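Local coordinates for putative uncharacterized protein (Mycobacterium tuberculosis, PDB 2ZQ5) that probably transfers a sulfuryl group to an as yet unspecified acceptor, using a sulfotransferase fold related to that of P-loop NTPases, at residues 254-258 against 259-263; 375-378 against 379-383. All coordinates share one frame; numbering follows the deposited sequence.

Contact 1: 254-258 against 259-263; sequences THRPV and ETIMA
R256 reaches across I261, whose CG2 lies over one face of its guanidinium, and crosses T260 at a slant where the chain leaves a strand and turns toward a helix. Its chi1 of -167° swings CG away from the backbone N, and the chain runs extended from there to NE. From CB the chain passes to CG, which comes within 4.0 Å of T260 OG1. CD then meets the methyl I261 CG2 at 3.5 Å, and NH1 lies 3.6 Å from this same methyl. NE donates to a water at 2.9 Å, which in turn donates to T260 OG1; NH1 is hydrogen-bonded to the carbonyl of R101, so NE and NH1 each have a polar partner while one face rests against the I261 methyl.

The turn itself illustrates how one hydroxyl can reinforce a backbone bend. T260 OG1 donates to P257 O at 2.6 Å, in the carbonyl plane, while T260 N reaches the same oxygen from above that plane. V258 O is likewise shared: I261 N approaches from well above its carbonyl plane, whereas M262 N, 2.9 Å away, lies nearly along the C=O direction. V258 and M262 point the same way, and V258 CG1 touches M262 CE at 3.9 Å.

I261 is the N-cap of helix 262-272, and the turn carries the chain from strand 250-255 of the parallel sheet into that helix. H255, at the strand's end, bonds to D314 of neighbouring strand 312-316, while V258 and M262 meet helix 282-304 and V258 and E259 also meet helix 374-380.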
ATOM      1  N   THR A 254       0.648 -14.055   3.366  1.00  8.94           N
ATOM      2  CA  THR A 254      -0.528 -14.625   4.006  1.00 10.58           C
ATOM      3  C   THR A 254      -1.319 -15.392   2.956  1.00 12.33           C
ATOM      4  O   THR A 254      -1.276 -15.066   1.767  1.00 13.32           O
ATOM      5  CB  THR A 254      -1.417 -13.533   4.623  1.00 12.26           C
ATOM      6  OG1 THR A 254      -1.723 -12.546   3.630  1.00 15.87           O
ATOM      7  CG2 THR A 254      -0.712 -12.877   5.798  1.00 13.98           C
ATOM      8  N   HIS A 255      -2.044 -16.413   3.397  1.00 12.73           N
ATOM      9  CA  HIS A 255      -2.824 -17.242   2.491  1.00 12.54           C
ATOM     10  C   HIS A 255      -4.218 -17.535   3.018  1.00 12.56           C
ATOM     11  O   HIS A 255      -4.420 -17.709   4.219  1.00 13.47           O
ATOM     12  CB  HIS A 255      -2.116 -18.579   2.262  1.00 11.37           C
ATOM     13  CG  HIS A 255      -0.790 -18.456   1.582  1.00 10.35           C
ATOM     14  ND1 HIS A 255      -0.665 -18.347   0.215  1.00 12.19           N
ATOM     15  CD2 HIS A 255       0.467 -18.419   2.082  1.00 11.02           C
ATOM     16  CE1 HIS A 255       0.615 -18.250  -0.100  1.00 12.53           C
ATOM     17  NE2 HIS A 255       1.322 -18.291   1.015  1.00 11.73           N
ATOM     18  N   ARG A 256      -5.174 -17.594   2.098  1.00 11.16           N
ATOM     19  CA  ARG A 256      -6.557 -17.910   2.422  1.00 10.92           C
ATOM     20  C   ARG A 256      -7.216 -18.254   1.093  1.00 10.18           C
ATOM     21  O   ARG A 256      -7.049 -17.528   0.116  1.00 10.81           O
ATOM     22  CB  ARG A 256      -7.253 -16.712   3.066  1.00 10.00           C
ATOM     23  CG  ARG A 256      -8.587 -17.060   3.701  1.00 10.96           C
ATOM     24  CD  ARG A 256      -9.219 -15.844   4.328  1.00 11.45           C
ATOM     25  NE  ARG A 256     -10.433 -16.184   5.061  1.00 12.86           N
ATOM     26  CZ  ARG A 256     -11.190 -15.299   5.702  1.00 12.91           C
ATOM     27  NH1 ARG A 256     -10.864 -14.014   5.701  1.00 13.44           N
ATOM     28  NH2 ARG A 256     -12.272 -15.702   6.357  1.00 16.39           N
ATOM     29  N   PRO A 257      -7.949 -19.377   1.026  1.00 10.03           N
ATOM     30  CA  PRO A 257      -8.604 -19.759  -0.228  1.00 10.24           C
ATOM     31  C   PRO A 257      -9.374 -18.571  -0.787  1.00  8.84           C
ATOM     32  O   PRO A 257     -10.323 -18.093  -0.174  1.00  8.52           O
ATOM     33  CB  PRO A 257      -9.504 -20.913   0.196  1.00 10.48           C
ATOM     34  CG  PRO A 257      -8.703 -21.557   1.291  1.00 12.73           C
ATOM     35  CD  PRO A 257      -8.232 -20.360   2.087  1.00 11.17           C
ATOM     36  N   VAL A 258      -8.965 -18.109  -1.961  1.00  7.81           N
ATOM     37  CA  VAL A 258      -9.573 -16.933  -2.566  1.00  7.73           C
ATOM     38  C   VAL A 258     -11.077 -17.007  -2.804  1.00  7.32           C
ATOM     39  O   VAL A 258     -11.762 -15.988  -2.719  1.00  7.57           O
ATOM     40  CB  VAL A 258      -8.824 -16.558  -3.871  1.00  7.28           C
ATOM     41  CG1 VAL A 258      -9.428 -15.303  -4.496  1.00  8.27           C
ATOM     42  CG2 VAL A 258      -7.344 -16.319  -3.556  1.00  8.33           C
ATOM     43  N   GLU A 259     -11.606 -18.195  -3.080  1.00  8.43           N
ATOM     44  CA  GLU A 259     -13.043 -18.301  -3.305  1.00  8.29           C
ATOM     45  C   GLU A 259     -13.839 -17.928  -2.053  1.00  9.12           C
ATOM     46  O   GLU A 259     -15.031 -17.630  -2.141  1.00  9.99           O
ATOM     47  CB  GLU A 259     -13.429 -19.717  -3.771  1.00  9.06           C
ATOM     48  CG  GLU A 259     -13.253 -20.807  -2.722  1.00  9.69           C
ATOM     49  CD  GLU A 259     -11.880 -21.451  -2.761  1.00 11.18           C
ATOM     50  OE1 GLU A 259     -10.913 -20.789  -3.188  1.00 12.20           O
ATOM     51  OE2 GLU A 259     -11.766 -22.625  -2.350  1.00 15.39           O
ATOM     52  N   THR A 260     -13.186 -17.929  -0.892  1.00  9.66           N
ATOM     53  CA  THR A 260     -13.871 -17.584   0.352  1.00  9.09           C
ATOM     54  C   THR A 260     -13.807 -16.096   0.687  1.00  8.96           C
ATOM     55  O   THR A 260     -14.429 -15.654   1.651  1.00 10.68           O
ATOM     56  CB  THR A 260     -13.310 -18.371   1.566  1.00  8.58           C
ATOM     57  OG1 THR A 260     -11.967 -17.954   1.840  1.00  9.96           O
ATOM     58  CG2 THR A 260     -13.329 -19.863   1.286  1.00  9.50           C
ATOM     59  N   ILE A 261     -13.063 -15.325  -0.102  1.00  7.59           N
ATOM     60  CA  ILE A 261     -12.947 -13.889   0.151  1.00  7.60           C
ATOM     61  C   ILE A 261     -13.199 -12.984  -1.057  1.00  6.84           C
ATOM     62  O   ILE A 261     -13.336 -11.771  -0.898  1.00  7.64           O
ATOM     63  CB  ILE A 261     -11.553 -13.519   0.733  1.00  6.89           C
ATOM     64  CG1 ILE A 261     -10.439 -14.015  -0.199  1.00  7.74           C
ATOM     65  CG2 ILE A 261     -11.394 -14.106   2.129  1.00  8.60           C
ATOM     66  CD1 ILE A 261      -9.057 -13.512   0.186  1.00 10.67           C
ATOM     67  N   MET A 262     -13.268 -13.558  -2.256  1.00  6.70           N
ATOM     68  CA  MET A 262     -13.479 -12.757  -3.463  1.00  6.12           C
ATOM     69  C   MET A 262     -14.711 -11.854  -3.380  1.00  7.05           C
ATOM     70  O   MET A 262     -14.645 -10.678  -3.743  1.00  6.62           O
ATOM     71  CB  MET A 262     -13.569 -13.661  -4.699  1.00  6.17           C
ATOM     72  CG  MET A 262     -13.736 -12.911  -6.029  1.00  7.23           C
ATOM     73  SD  MET A 262     -12.515 -11.597  -6.376  1.00  7.98           S
ATOM     74  CE  MET A 262     -11.067 -12.555  -6.751  1.00  9.78           C
ATOM     75  N   ALA A 263     -15.835 -12.380  -2.901  1.00  6.84           N
ATOM     76  CA  ALA A 263     -17.032 -11.548  -2.800  1.00  7.37           C
ATOM     77  C   ALA A 263     -16.791 -10.379  -1.848  1.00  7.90           C
ATOM     78  O   ALA A 263     -17.167  -9.243  -2.139  1.00  8.08           O
ATOM     79  CB  ALA A 263     -18.221 -12.379  -2.323  1.00  8.03           C
TER
HETATM   80  O   HOH W   1     -11.693 -18.718   4.448  1.00 24.69           O

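Contact 2: 375-378 against 379-383; sequences EMVK and ERFAG
V377 and F381, one helical turn apart, form the close-packed side of this short helix end. The methyl V377 CG1 touches F381 CD2 at 3.8 Å, the two side chains crossing at a slant. F381 CG lies anti to its own carbonyl carbon (chi1 -69°), which brings the ring edge back to the preceding turn: V377 O sits in the ring plane, 3.3 Å from F381 CD2. That oxygen also accepts the backbone bond from F381 N at 3.0 Å. Both residues are buried, with V258 against each of them and helix 282-304 also packed on the phenylalanine.

The other side is far looser. E375, M376 and E379 are exposed, and their outer ends make no side-chain contacts with one another across the two segments; K378 is exposed too, but packs on E259. Here the backbone carries the contact: E379 N bonds to E375 O and R380 N to M376 O, the latter with an N-H...O angle of 168°. At the C-terminal end of the helix a water donates to K378 O at 2.9 Å and, weakly, to F381 O.

F381 is the first residue to leave helical geometry, yet its N still completes an i to i+4 bond. The result is an amphipathic helix end, with V377 and F381 buried, E375 and E379 on the exposed side, and K378 and R380 packing against E259 and helix 282-304 respectively, where R380 makes a long, weak ion pair with D291.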
ATOM      1  N   GLU A 375     -17.042 -21.744  -8.655  1.00  9.13           N
ATOM      2  CA  GLU A 375     -16.251 -22.558  -9.573  1.00  9.87           C
ATOM      3  C   GLU A 375     -15.259 -21.691 -10.347  1.00  8.01           C
ATOM      4  O   GLU A 375     -14.104 -22.075 -10.538  1.00  8.71           O
ATOM      5  CB  GLU A 375     -17.151 -23.291 -10.574  1.00  9.70           C
ATOM      6  CG  GLU A 375     -18.020 -24.411 -10.006  1.00 11.66           C
ATOM      7  CD  GLU A 375     -19.201 -23.907  -9.199  1.00 13.57           C
ATOM      8  OE1 GLU A 375     -19.692 -22.795  -9.484  1.00 11.37           O
ATOM      9  OE2 GLU A 375     -19.654 -24.635  -8.286  1.00 16.69           O
ATOM     10  N   MET A 376     -15.712 -20.523 -10.795  1.00  7.99           N
ATOM     11  CA  MET A 376     -14.850 -19.616 -11.542  1.00  7.87           C
ATOM     12  C   MET A 376     -13.663 -19.175 -10.703  1.00  8.22           C
ATOM     13  O   MET A 376     -12.537 -19.120 -11.193  1.00  7.66           O
ATOM     14  CB  MET A 376     -15.628 -18.377 -11.998  1.00  8.66           C
ATOM     15  CG  MET A 376     -16.601 -18.631 -13.134  1.00 10.43           C
ATOM     16  SD  MET A 376     -17.683 -17.224 -13.425  1.00 10.83           S
ATOM     17  CE  MET A 376     -16.562 -16.096 -14.265  1.00 13.36           C
ATOM     18  N   VAL A 377     -13.908 -18.865  -9.436  1.00  8.08           N
ATOM     19  CA  VAL A 377     -12.825 -18.413  -8.574  1.00  7.99           C
ATOM     20  C   VAL A 377     -11.830 -19.536  -8.278  1.00  8.23           C
ATOM     21  O   VAL A 377     -10.619 -19.327  -8.339  1.00  8.83           O
ATOM     22  CB  VAL A 377     -13.366 -17.830  -7.256  1.00  6.67           C
ATOM     23  CG1 VAL A 377     -12.228 -17.211  -6.454  1.00  7.79           C
ATOM     24  CG2 VAL A 377     -14.418 -16.773  -7.552  1.00  8.76           C
ATOM     25  N   LYS A 378     -12.330 -20.730  -7.971  1.00  9.12           N
ATOM     26  CA  LYS A 378     -11.434 -21.848  -7.688  1.00  8.59           C
ATOM     27  C   LYS A 378     -10.583 -22.178  -8.909  1.00  7.91           C
ATOM     28  O   LYS A 378      -9.418 -22.557  -8.780  1.00  9.40           O
ATOM     29  CB  LYS A 378     -12.225 -23.084  -7.252  1.00  9.74           C
ATOM     30  CG  LYS A 378     -12.811 -22.966  -5.852  1.00 11.48           C
ATOM     31  CD  LYS A 378     -13.506 -24.253  -5.414  1.00 14.81           C
ATOM     32  CE  LYS A 378     -14.745 -24.529  -6.251  1.00 16.34           C
ATOM     33  NZ  LYS A 378     -15.463 -25.756  -5.798  1.00 20.67           N
ATOM     34  N   GLU A 379     -11.171 -22.028 -10.093  1.00  8.31           N
ATOM     35  CA  GLU A 379     -10.467 -22.292 -11.345  1.00  7.85           C
ATOM     36  C   GLU A 379      -9.367 -21.255 -11.606  1.00  8.19           C
ATOM     37  O   GLU A 379      -8.219 -21.612 -11.869  1.00  8.69           O
ATOM     38  CB  GLU A 379     -11.468 -22.290 -12.508  1.00  9.90           C
ATOM     39  CG  GLU A 379     -10.844 -22.204 -13.900  1.00 11.53           C
ATOM     40  CD  GLU A 379     -10.294 -23.524 -14.409  1.00 14.64           C
ATOM     41  OE1 GLU A 379     -10.215 -24.500 -13.633  1.00 14.13           O
ATOM     42  OE2 GLU A 379      -9.933 -23.585 -15.604  1.00 17.70           O
ATOM     43  N   ARG A 380      -9.722 -19.974 -11.525  1.00  8.33           N
ATOM     44  CA  ARG A 380      -8.767 -18.898 -11.775  1.00  8.58           C
ATOM     45  C   ARG A 380      -7.611 -18.913 -10.779  1.00  8.63           C
ATOM     46  O   ARG A 380      -6.476 -18.587 -11.126  1.00  8.06           O
ATOM     47  CB  ARG A 380      -9.483 -17.541 -11.717  1.00  9.07           C
ATOM     48  CG  ARG A 380      -8.659 -16.364 -12.244  1.00 11.75           C
ATOM     49  CD  ARG A 380      -8.346 -16.540 -13.727  1.00 17.59           C
ATOM     50  NE  ARG A 380      -7.694 -15.379 -14.323  1.00 21.58           N
ATOM     51  CZ  ARG A 380      -8.320 -14.264 -14.687  1.00 23.03           C
ATOM     52  NH1 ARG A 380      -9.631 -14.146 -14.520  1.00 23.48           N
ATOM     53  NH2 ARG A 380      -7.634 -13.266 -15.227  1.00 24.73           N
ATOM     54  N   PHE A 381      -7.903 -19.306  -9.543  1.00  7.99           N
ATOM     55  CA  PHE A 381      -6.882 -19.337  -8.507  1.00  7.34           C
ATOM     56  C   PHE A 381      -6.320 -20.715  -8.182  1.00  7.46           C
ATOM     57  O   PHE A 381      -5.744 -20.921  -7.114  1.00  8.92           O
ATOM     58  CB  PHE A 381      -7.430 -18.655  -7.251  1.00  6.93           C
ATOM     59  CG  PHE A 381      -7.606 -17.171  -7.417  1.00  7.47           C
ATOM     60  CD1 PHE A 381      -6.575 -16.299  -7.083  1.00  7.71           C
ATOM     61  CD2 PHE A 381      -8.766 -16.650  -7.987  1.00  8.74           C
ATOM     62  CE1 PHE A 381      -6.690 -14.931  -7.320  1.00  7.57           C
ATOM     63  CE2 PHE A 381      -8.895 -15.283  -8.231  1.00  7.24           C
ATOM     64  CZ  PHE A 381      -7.853 -14.419  -7.898  1.00  7.21           C
ATOM     65  N   ALA A 382      -6.469 -21.652  -9.112  1.00  8.68           N
ATOM     66  CA  ALA A 382      -5.946 -22.998  -8.908  1.00  9.30           C
ATOM     67  C   ALA A 382      -4.442 -22.920  -8.639  1.00 10.31           C
ATOM     68  O   ALA A 382      -3.697 -22.324  -9.420  1.00 11.54           O
ATOM     69  CB  ALA A 382      -6.221 -23.853 -10.142  1.00 10.40           C
ATOM     70  N   GLY A 383      -4.007 -23.512  -7.530  1.00 11.74           N
ATOM     71  CA  GLY A 383      -2.597 -23.508  -7.174  1.00 12.75           C
ATOM     72  C   GLY A 383      -2.065 -22.203  -6.606  1.00 13.54           C
ATOM     73  O   GLY A 383      -0.871 -22.090  -6.326  1.00 14.85           O
TER
HETATM   74  O   HOH W   2      -8.322 -22.970  -6.097  1.00 21.41           O

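In the fold
Following the chain from the N terminus, strand 250-255 enters the parallel sheet and contact 1 closes the tight turn that passes it on to helix 262-272. More than a hundred residues later, after helix 282-304, the edge strand 312-316 and further helices, contact 2 winds up helix 374-380 near the C terminus. The two local turns are in series, neither nested nor crossed, yet their centres lie about 10 Å apart and they touch directly. V258 CG2 meets F381 CD1 at 3.6 Å, and E259 CA lies 3.4 Å from V377 CG1. The C-terminal helix thereby packs onto the strand-to-helix turn, with helix 282-304 bordering both contacts.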